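Local coordinates for CLIP-associating protein (Drosophila melanogaster, PDB 4G3A) that tracks microtubule plus ends and stabilizes dynamic microtubules, supporting mitotic spindle formation and kinetochore attachment, with this chain forming its N-terminal TOG domain of HEAT repeats, at residues A[131-136]-A[146-151]; A[140-145]-A[179-184]; A[168-173]-A[190-195]. All blocks are in the same frame, centred on the assembly; numbering follows the deposited sequence. Where two conformers were deposited one is given.

The three contacts illustrate how an all-helical TOG domain changes its chemistry from core to turn. Interactions 1 and 3 are buried and carry no hydrogen bond between their segments: the main filler is an aromatic ring in interaction 1, branched aliphatic side chains in interaction 3. Interaction 2, nearer the surface, joins two helix starts by a salt bridge. Helix 142-159 serves interactions 1 and 2, and helix 182-199 serves 2 and 3. Interactions 1 and 3 touch where L149 packs on V173 and T191, and interactions 1 and 2 touch where E146 packs on N183, whereas interactions 2 and 3 stay about 7 Å apart at their nearest atoms.

Interaction 1: residues A[131-136]-A[146-151]; sequences KLATSC and EEFLQT
F148 reaches from helix 142-159 onto the surface of helix 125-136, where L132, A133 and C136 receive its ring. The short helical segments run nearly antiparallel, at 162°, their axes approaching to 10.4 Å, the arrangement of a helical hairpin in an alpha-solenoid. CG of F148 lies anti to the backbone N (chi1 173°), which directs the ring toward helix 125-136. The packing is tightest at the root of the ring, where C136 CB stands 3.3 Å from F148 CG in an oblique approach. L132 CB comes to 3.4 Å from F148 CE1, and the carbonyl carbon of L132 lies over one ring face. At the far tip, F148 CZ meets A133 CA at 3.5 Å, so the ring presses on the helix backbone itself. C136 SG adds a sulfur-aromatic contact 4.6 Å from the ring centroid of F148, inclined 34° from the ring normal.

The contact is looser beyond the ring. L132 CD1 and T151 CG2 are 3.9 Å apart, their side chains crossing at about a right angle, and the hydroxyl of T151 is engaged by Q111 instead. The more open side is marked by A133, which is partly exposed and whose CB lies 3.8 Å from F148 CZ.

Around this pair the solenoid closes in. F137 packs edge-to-face with F148, I96 of helix 88-98 covers L132 and C136, and L149 leans on A187 and T191 of helix 182-199.

Interaction 2: residues A[140-145]-A[179-184]; sequences KNAKVR and DPTVNV
The turn within HEAT repeat 3 of this TOG domain, an Asx turn built on D179, is tied by a salt bridge to R145 near the start of helix 142-159. R145 grips the carboxylate side-on with two nitrogens: NE reaches D179 OD2 at 2.8 Å along a bent path, while NH2 meets D179 OD1, also at 2.8 Å, almost straight at 170°. Both oxygens use their syn lone pairs, and the two flat groups are nearly coplanar, 30° apart. A bend at chi3 of R145 (-63°) turns NE to the acid. D179 OD1 has a second donor on its anti side, T181 N at 3.0 Å, so one oxygen secures both the arginine and the turn. An alanine in place of this aspartate would probably leave the R145 charge without its mate and T181 N without the acceptor that holds the Asx turn. H139 O takes R145 NH1, and A142 CA lies 3.3 Å above the guanidinium plane of R145, displaced toward its rim. Alongside, carbon meets carbon and oxygen without a hydrogen bond: A142 CB lies 4.0 Å from V184 CG2 and 3.6 Å from T181 OG1, and V184 CG2 3.3 Å from A142 O.

Interaction 3: residues A[168-173]-A[190-195]; sequences VYIPPV and QTLVEI
E194 OE1 is gripped twice, by K197 NZ in a salt bridge and by H157 NE2 in a hydrogen bond, and Q190 NE2 reaches E194 OE2 at 2.8 Å, nearly straight at 172°. This carboxylate lies off the interface, where I170 and V173 on one side and L192 and I195 on the other meet through carbon alone. Both segments belong to HEAT repeat 3, and the contact closes the inside of that repeat, laying the short helix 170-175 on helix 182-199. The longer helix is packed on more than one side, V193 meeting helix 215-229; the side chains that meet helix 170-175 are buried and mostly hydrophobic, T191 the exception.

V173 and L192 make the closest pairing. CG1 of V173 is anti to its backbone N (chi1 169°) and lies 3.7 Å from L192 CG. The two side chains slide past each other in opposite directions, so that the single methyl CG1 of V173 lies against both CG and CD2 of L192. T191 CG2 touches V173 CG1 more loosely, at 4.3 Å. Its hydroxyl needs nothing from this interface, because T191 OG1 bonds to A187 O one helical turn back.

Neighbouring helices add to the layer. L149 of helix 142-159 packs against V173, L156 of the same helix reaches I195, and L221 of helix 215-229 touches L192. Farther along the interface, I170 and I195 also run past each other in opposite directions. There the contact narrows to methyl tips: I170 CD1 sits 3.9 Å from I195 CD1 and 4.2 Å from L192 CD2, bridging two residues of the facing helix.

Interaction 1: residues A[131-136]-A[146-151]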
loop_
_atom_site.group_PDB
_atom_site.type_symbol
_atom_site.label_atom_id
_atom_site.label_comp_id
_atom_site.label_asym_id
_atom_site.label_seq_id
_atom_site.Cartn_x
_atom_site.Cartn_y
_atom_site.Cartn_z
ATOM N N LYS A 131 10.211 3.822 0.232
ATOM C CA LYS A 131 9.750 4.511 -0.963
ATOM C C LYS A 131 8.388 5.157 -0.712
ATOM O O LYS A 131 8.146 6.297 -1.105
ATOM C CB LYS A 131 9.659 3.527 -2.142
ATOM C CG LYS A 131 9.309 4.191 -3.452
ATOM C CD LYS A 131 10.385 5.206 -3.867
ATOM C CE LYS A 131 10.254 5.586 -5.362
ATOM N NZ LYS A 131 11.226 6.667 -5.683
ATOM N N LEU A 132 7.495 4.430 -0.053
ATOM C CA LEU A 132 6.185 4.980 0.272
ATOM C C LEU A 132 6.341 6.198 1.183
ATOM O O LEU A 132 5.611 7.183 1.051
ATOM C CB LEU A 132 5.335 3.932 0.983
ATOM C CG LEU A 132 4.896 2.742 0.120
ATOM C CD1 LEU A 132 4.222 1.706 0.992
ATOM C CD2 LEU A 132 3.951 3.210 -0.955
ATOM N N ALA A 133 7.251 6.087 2.144
ATOM C CA ALA A 133 7.431 7.123 3.166
ATOM C C ALA A 133 7.681 8.470 2.507
ATOM O O ALA A 133 7.150 9.500 2.936
ATOM C CB ALA A 133 8.580 6.771 4.080
ATOM N N THR A 134 8.495 8.449 1.456
ATOM C CA THR A 134 8.827 9.662 0.725
ATOM C C THR A 134 7.580 10.424 0.277
ATOM O O THR A 134 7.539 11.650 0.346
ATOM C CB THR A 134 9.745 9.349 -0.475
ATOM O OG1 THR A 134 11.004 8.871 0.019
ATOM C CG2 THR A 134 9.978 10.600 -1.331
ATOM N N SER A 135 6.559 9.699 -0.167
ATOM C CA SER A 135 5.363 10.332 -0.711
ATOM C C SER A 135 4.227 10.439 0.298
ATOM O O SER A 135 3.311 11.241 0.124
ATOM C CB SER A 135 4.851 9.552 -1.930
ATOM O OG SER A 135 5.799 9.519 -2.981
ATOM N N CYS A 136 4.268 9.614 1.341
ATOM C CA CYS A 136 3.085 9.423 2.170
ATOM C C CYS A 136 3.053 10.240 3.457
ATOM O O CYS A 136 1.982 10.666 3.890
ATOM C CB CYS A 136 2.881 7.926 2.483
ATOM S SG CYS A 136 2.310 6.963 1.019
ATOM N N GLU A 146 -2.937 8.445 6.954
ATOM C CA GLU A 146 -3.428 7.424 7.869
ATOM C C GLU A 146 -3.246 5.998 7.331
ATOM O O GLU A 146 -2.842 5.096 8.066
ATOM C CB GLU A 146 -4.905 7.653 8.166
ATOM C CG GLU A 146 -5.468 6.625 9.128
ATOM C CD GLU A 146 -6.948 6.798 9.359
ATOM O OE1 GLU A 146 -7.550 7.675 8.706
ATOM O OE2 GLU A 146 -7.508 6.055 10.190
ATOM N N GLU A 147 -3.564 5.798 6.053
ATOM C CA GLU A 147 -3.427 4.482 5.441
ATOM C C GLU A 147 -1.968 4.032 5.453
ATOM O O GLU A 147 -1.671 2.869 5.743
ATOM C CB GLU A 147 -3.991 4.478 4.009
ATOM C CG GLU A 147 -5.512 4.501 3.928
ATOM C CD GLU A 147 -6.140 3.196 4.385
ATOM O OE1 GLU A 147 -5.447 2.151 4.355
ATOM O OE2 GLU A 147 -7.327 3.215 4.768
ATOM N N PHE A 148 -1.062 4.955 5.146
ATOM C CA PHE A 148 0.347 4.613 5.120
ATOM C C PHE A 148 0.847 4.127 6.479
ATOM O O PHE A 148 1.612 3.161 6.542
ATOM C CB PHE A 148 1.219 5.757 4.591
ATOM C CG PHE A 148 2.692 5.482 4.725
ATOM C CD1 PHE A 148 3.245 4.344 4.149
ATOM C CD2 PHE A 148 3.514 6.335 5.465
ATOM C CE1 PHE A 148 4.589 4.065 4.291
ATOM C CE2 PHE A 148 4.871 6.062 5.604
ATOM C CZ PHE A 148 5.403 4.933 5.014
ATOM N N LEU A 149 0.411 4.778 7.560
ATOM C CA LEU A 149 0.764 4.302 8.901
ATOM C C LEU A 149 0.307 2.855 9.056
ATOM O O LEU A 149 1.025 2.033 9.616
ATOM C CB LEU A 149 0.174 5.202 9.993
ATOM C CG LEU A 149 0.805 6.602 10.065
ATOM C CD1 LEU A 149 0.010 7.538 10.962
ATOM C CD2 LEU A 149 2.273 6.544 10.502
ATOM N N GLN A 150 -0.870 2.540 8.524
ATOM C CA GLN A 150 -1.390 1.181 8.613
ATOM C C GLN A 150 -0.559 0.216 7.768
ATOM O O GLN A 150 -0.369 -0.944 8.141
ATOM C CB GLN A 150 -2.866 1.144 8.208
ATOM C CG GLN A 150 -3.513 -0.224 8.354
ATOM C CD GLN A 150 -3.648 -0.657 9.795
ATOM O OE1 GLN A 150 -3.247 -1.770 10.165
ATOM N NE2 GLN A 150 -4.207 0.220 10.627
ATOM N N THR A 151 -0.057 0.695 6.629
ATOM C CA THR A 151 0.819 -0.125 5.801
ATOM C C THR A 151 2.063 -0.509 6.591
ATOM O O THR A 151 2.540 -1.643 6.511
ATOM C CB THR A 151 1.268 0.623 4.524
ATOM O OG1 THR A 151 0.119 1.040 3.773
ATOM C CG2 THR A 151 2.153 -0.273 3.668
#

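Interaction 2: residues A[140-145]-A[179-184]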
loop_
_atom_site.group_PDB
_atom_site.type_symbol
_atom_site.label_atom_id
_atom_site.label_comp_id
_atom_site.label_asym_id
_atom_site.label_seq_id
_atom_site.Cartn_x
_atom_site.Cartn_y
_atom_site.Cartn_z
ATOM N N LYS A 140 -0.972 15.352 0.918
ATOM C CA LYS A 140 -1.979 16.378 1.181
ATOM C C LYS A 140 -3.280 15.788 1.731
ATOM O O LYS A 140 -4.042 16.467 2.436
ATOM C CB LYS A 140 -2.293 17.157 -0.102
ATOM C CG LYS A 140 -3.032 16.337 -1.143
ATOM C CD LYS A 140 -3.329 17.189 -2.388
ATOM C CE LYS A 140 -3.958 16.357 -3.488
ATOM N NZ LYS A 140 -2.997 15.353 -4.016
ATOM N N ASN A 141 -3.516 14.521 1.417
ATOM C CA ASN A 141 -4.739 13.845 1.822
ATOM C C ASN A 141 -4.524 13.071 3.132
ATOM O O ASN A 141 -3.656 12.203 3.201
ATOM C CB ASN A 141 -5.189 12.912 0.696
ATOM C CG ASN A 141 -6.532 12.268 0.971
ATOM O OD1 ASN A 141 -6.700 11.541 1.948
ATOM N ND2 ASN A 141 -7.495 12.522 0.097
ATOM N N ALA A 142 -5.296 13.407 4.168
ATOM C CA ALA A 142 -5.144 12.784 5.484
ATOM C C ALA A 142 -5.373 11.274 5.431
ATOM O O ALA A 142 -4.828 10.533 6.244
ATOM C CB ALA A 142 -6.094 13.428 6.504
ATOM N N LYS A 143 -6.197 10.821 4.488
ATOM C CA LYS A 143 -6.490 9.394 4.406
ATOM C C LYS A 143 -5.278 8.624 3.875
ATOM O O LYS A 143 -5.040 7.495 4.280
ATOM C CB LYS A 143 -7.750 9.106 3.583
ATOM C CG LYS A 143 -8.301 7.684 3.769
ATOM C CD LYS A 143 -8.739 7.413 5.205
ATOM C CE LYS A 143 -9.487 6.086 5.311
ATOM N NZ LYS A 143 -9.877 5.707 6.706
ATOM N N VAL A 144 -4.507 9.237 2.982
ATOM C CA VAL A 144 -3.234 8.643 2.602
ATOM C C VAL A 144 -2.285 8.555 3.799
ATOM O O VAL A 144 -1.662 7.513 4.033
ATOM C CB VAL A 144 -2.533 9.429 1.489
ATOM C CG1 VAL A 144 -1.136 8.867 1.241
ATOM C CG2 VAL A 144 -3.367 9.401 0.202
ATOM N N ARG A 145 -2.163 9.648 4.546
ATOM C CA ARG A 145 -1.246 9.655 5.686
ATOM C C ARG A 145 -1.644 8.562 6.680
ATOM O O ARG A 145 -0.805 7.818 7.166
ATOM C CB ARG A 145 -1.201 11.040 6.343
ATOM C CG ARG A 145 -0.853 12.174 5.343
ATOM C CD ARG A 145 -0.447 13.463 6.061
ATOM N NE ARG A 145 -1.501 14.046 6.885
ATOM C CZ ARG A 145 -2.470 14.838 6.425
ATOM N NH1 ARG A 145 -2.546 15.120 5.131
ATOM N NH2 ARG A 145 -3.375 15.340 7.259
ATOM N N ASP A 179 -0.485 16.016 13.718
ATOM C CA ASP A 179 -1.182 16.194 12.443
ATOM C C ASP A 179 -2.410 17.084 12.649
ATOM O O ASP A 179 -3.033 17.045 13.704
ATOM C CB ASP A 179 -1.610 14.827 11.893
ATOM C CG ASP A 179 -1.951 14.869 10.416
ATOM O OD1 ASP A 179 -3.145 15.013 10.077
ATOM O OD2 ASP A 179 -1.027 14.735 9.594
ATOM N N PRO A 180 -2.764 17.902 11.648
ATOM C CA PRO A 180 -3.955 18.738 11.876
ATOM C C PRO A 180 -5.250 17.933 11.910
ATOM O O PRO A 180 -6.286 18.478 12.265
ATOM C CB PRO A 180 -3.956 19.687 10.671
ATOM C CG PRO A 180 -3.155 18.978 9.623
ATOM C CD PRO A 180 -2.093 18.218 10.374
ATOM N N THR A 181 -5.183 16.658 11.538
ATOM C CA THR A 181 -6.365 15.808 11.431
ATOM C C THR A 181 -6.391 14.817 12.584
ATOM O O THR A 181 -5.383 14.165 12.863
ATOM C CB THR A 181 -6.350 15.020 10.092
ATOM O OG1 THR A 181 -6.773 15.881 9.020
ATOM C CG2 THR A 181 -7.262 13.817 10.154
ATOM N N VAL A 182 -7.534 14.689 13.251
ATOM C CA VAL A 182 -7.602 13.819 14.427
ATOM C C VAL A 182 -7.406 12.347 14.060
ATOM O O VAL A 182 -6.761 11.609 14.802
ATOM C CB VAL A 182 -8.907 14.017 15.252
ATOM C CG1 VAL A 182 -10.119 13.587 14.457
ATOM C CG2 VAL A 182 -8.827 13.248 16.564
ATOM N N ASN A 183 -7.935 11.928 12.910
ATOM C CA ASN A 183 -7.789 10.534 12.475
ATOM C C ASN A 183 -6.334 10.106 12.339
ATOM O O ASN A 183 -5.980 8.962 12.628
ATOM C CB ASN A 183 -8.495 10.301 11.142
ATOM C CG ASN A 183 -9.960 10.646 11.196
ATOM O OD1 ASN A 183 -10.328 11.810 11.356
ATOM N ND2 ASN A 183 -10.811 9.637 11.054
ATOM N N VAL A 184 -5.500 11.028 11.872
ATOM C CA VAL A 184 -4.082 10.755 11.727
ATOM C C VAL A 184 -3.367 10.781 13.081
ATOM O O VAL A 184 -2.561 9.897 13.375
ATOM C CB VAL A 184 -3.425 11.732 10.744
ATOM C CG1 VAL A 184 -1.926 11.527 10.725
ATOM C CG2 VAL A 184 -4.006 11.517 9.324
#

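Interaction 3: residues A[168-173]-A[190-195]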
loop_
_atom_site.group_PDB
_atom_site.type_symbol
_atom_site.label_atom_id
_atom_site.label_comp_id
_atom_site.label_asym_id
_atom_site.label_seq_id
_atom_site.Cartn_x
_atom_site.Cartn_y
_atom_site.Cartn_z
ATOM N N VAL A 168 14.360 4.477 12.238
ATOM C CA VAL A 168 14.403 5.733 11.492
ATOM C C VAL A 168 12.994 6.279 11.223
ATOM O O VAL A 168 12.825 7.453 10.896
ATOM C CB VAL A 168 15.202 5.571 10.173
ATOM C CG1 VAL A 168 14.338 4.954 9.090
ATOM C CG2 VAL A 168 15.787 6.896 9.730
ATOM N N TYR A 169 11.983 5.437 11.405
ATOM C CA TYR A 169 10.585 5.871 11.289
ATOM C C TYR A 169 9.985 6.573 12.513
ATOM O O TYR A 169 8.946 7.248 12.415
ATOM C CB TYR A 169 9.715 4.684 10.931
ATOM C CG TYR A 169 9.852 4.308 9.492
ATOM C CD1 TYR A 169 8.972 4.800 8.551
ATOM C CD2 TYR A 169 10.876 3.478 9.066
ATOM C CE1 TYR A 169 9.094 4.466 7.233
ATOM C CE2 TYR A 169 11.005 3.133 7.739
ATOM C CZ TYR A 169 10.115 3.636 6.826
ATOM O OH TYR A 169 10.232 3.305 5.490
ATOM N N ILE A 170 10.623 6.426 13.665
ATOM C CA ILE A 170 10.041 7.019 14.868
ATOM C C ILE A 170 9.844 8.535 14.753
ATOM O O ILE A 170 8.770 9.039 15.079
ATOM C CB ILE A 170 10.799 6.639 16.147
ATOM C CG1 ILE A 170 10.973 5.121 16.199
ATOM C CG2 ILE A 170 10.033 7.131 17.373
ATOM C CD1 ILE A 170 9.670 4.377 15.987
ATOM N N PRO A 171 10.860 9.268 14.257
ATOM C CA PRO A 171 10.608 10.718 14.236
ATOM C C PRO A 171 9.491 11.142 13.257
ATOM O O PRO A 171 8.632 11.933 13.652
ATOM C CB PRO A 171 11.980 11.317 13.883
ATOM C CG PRO A 171 12.966 10.269 14.302
ATOM C CD PRO A 171 12.280 8.947 14.031
ATOM N N PRO A 172 9.475 10.620 12.012
ATOM C CA PRO A 172 8.316 11.009 11.200
ATOM C C PRO A 172 6.966 10.551 11.758
ATOM O O PRO A 172 5.999 11.302 11.636
ATOM C CB PRO A 172 8.587 10.355 9.835
ATOM C CG PRO A 172 9.724 9.428 10.044
ATOM C CD PRO A 172 10.497 9.925 11.214
ATOM N N VAL A 173 6.878 9.355 12.339
ATOM C CA VAL A 173 5.612 8.948 12.947
ATOM C C VAL A 173 5.262 9.896 14.109
ATOM O O VAL A 173 4.110 10.301 14.287
ATOM C CB VAL A 173 5.660 7.493 13.447
ATOM C CG1 VAL A 173 4.430 7.181 14.317
ATOM C CG2 VAL A 173 5.765 6.536 12.265
ATOM N N GLN A 190 -1.561 4.743 17.695
ATOM C CA GLN A 190 -1.676 3.297 17.577
ATOM C C GLN A 190 -0.483 2.672 16.853
ATOM O O GLN A 190 -0.089 1.550 17.180
ATOM C CB GLN A 190 -2.992 2.888 16.913
ATOM C CG GLN A 190 -3.316 1.422 17.109
ATOM C CD GLN A 190 -3.364 1.051 18.581
ATOM O OE1 GLN A 190 -3.708 1.875 19.428
ATOM N NE2 GLN A 190 -3.015 -0.186 18.895
ATOM N N THR A 191 0.115 3.392 15.907
ATOM C CA THR A 191 1.285 2.880 15.184
ATOM C C THR A 191 2.494 2.694 16.109
ATOM O O THR A 191 3.207 1.689 16.031
ATOM C CB THR A 191 1.691 3.813 14.007
ATOM O OG1 THR A 191 0.624 3.888 13.061
ATOM C CG2 THR A 191 2.934 3.297 13.316
ATOM N N LEU A 192 2.726 3.670 16.984
ATOM C CA LEU A 192 3.800 3.560 17.974
ATOM C C LEU A 192 3.527 2.403 18.935
ATOM O O LEU A 192 4.443 1.685 19.346
ATOM C CB LEU A 192 3.951 4.867 18.738
ATOM C CG LEU A 192 4.501 5.991 17.853
ATOM C CD1 LEU A 192 4.370 7.318 18.572
ATOM C CD2 LEU A 192 5.956 5.705 17.482
ATOM N N VAL A 193 2.259 2.218 19.270
ATOM C CA VAL A 193 1.869 1.112 20.130
ATOM C C VAL A 193 2.162 -0.222 19.439
ATOM O O VAL A 193 2.735 -1.125 20.050
ATOM C CB VAL A 193 0.389 1.222 20.572
ATOM C CG1 VAL A 193 -0.076 -0.070 21.235
ATOM C CG2 VAL A 193 0.203 2.404 21.521
ATOM N N GLU A 194 1.809 -0.330 18.157
ATOM C CA GLU A 194 2.111 -1.532 17.378
ATOM C C GLU A 194 3.619 -1.759 17.256
ATOM O O GLU A 194 4.085 -2.897 17.324
ATOM C CB GLU A 194 1.489 -1.458 15.972
ATOM C CG GLU A 194 0.006 -1.112 15.942
ATOM C CD GLU A 194 -0.885 -2.178 16.576
ATOM O OE1 GLU A 194 -0.438 -3.335 16.751
ATOM O OE2 GLU A 194 -2.048 -1.849 16.893
ATOM N N ILE A 195 4.383 -0.678 17.081
ATOM C CA ILE A 195 5.839 -0.780 17.012
ATOM C C ILE A 195 6.391 -1.229 18.375
ATOM O O ILE A 195 7.333 -2.015 18.455
ATOM C CB ILE A 195 6.494 0.550 16.593
ATOM C CG1 ILE A 195 6.353 0.768 15.072
ATOM C CG2 ILE A 195 7.959 0.576 17.013
ATOM C CD1 ILE A 195 6.748 2.202 14.622
#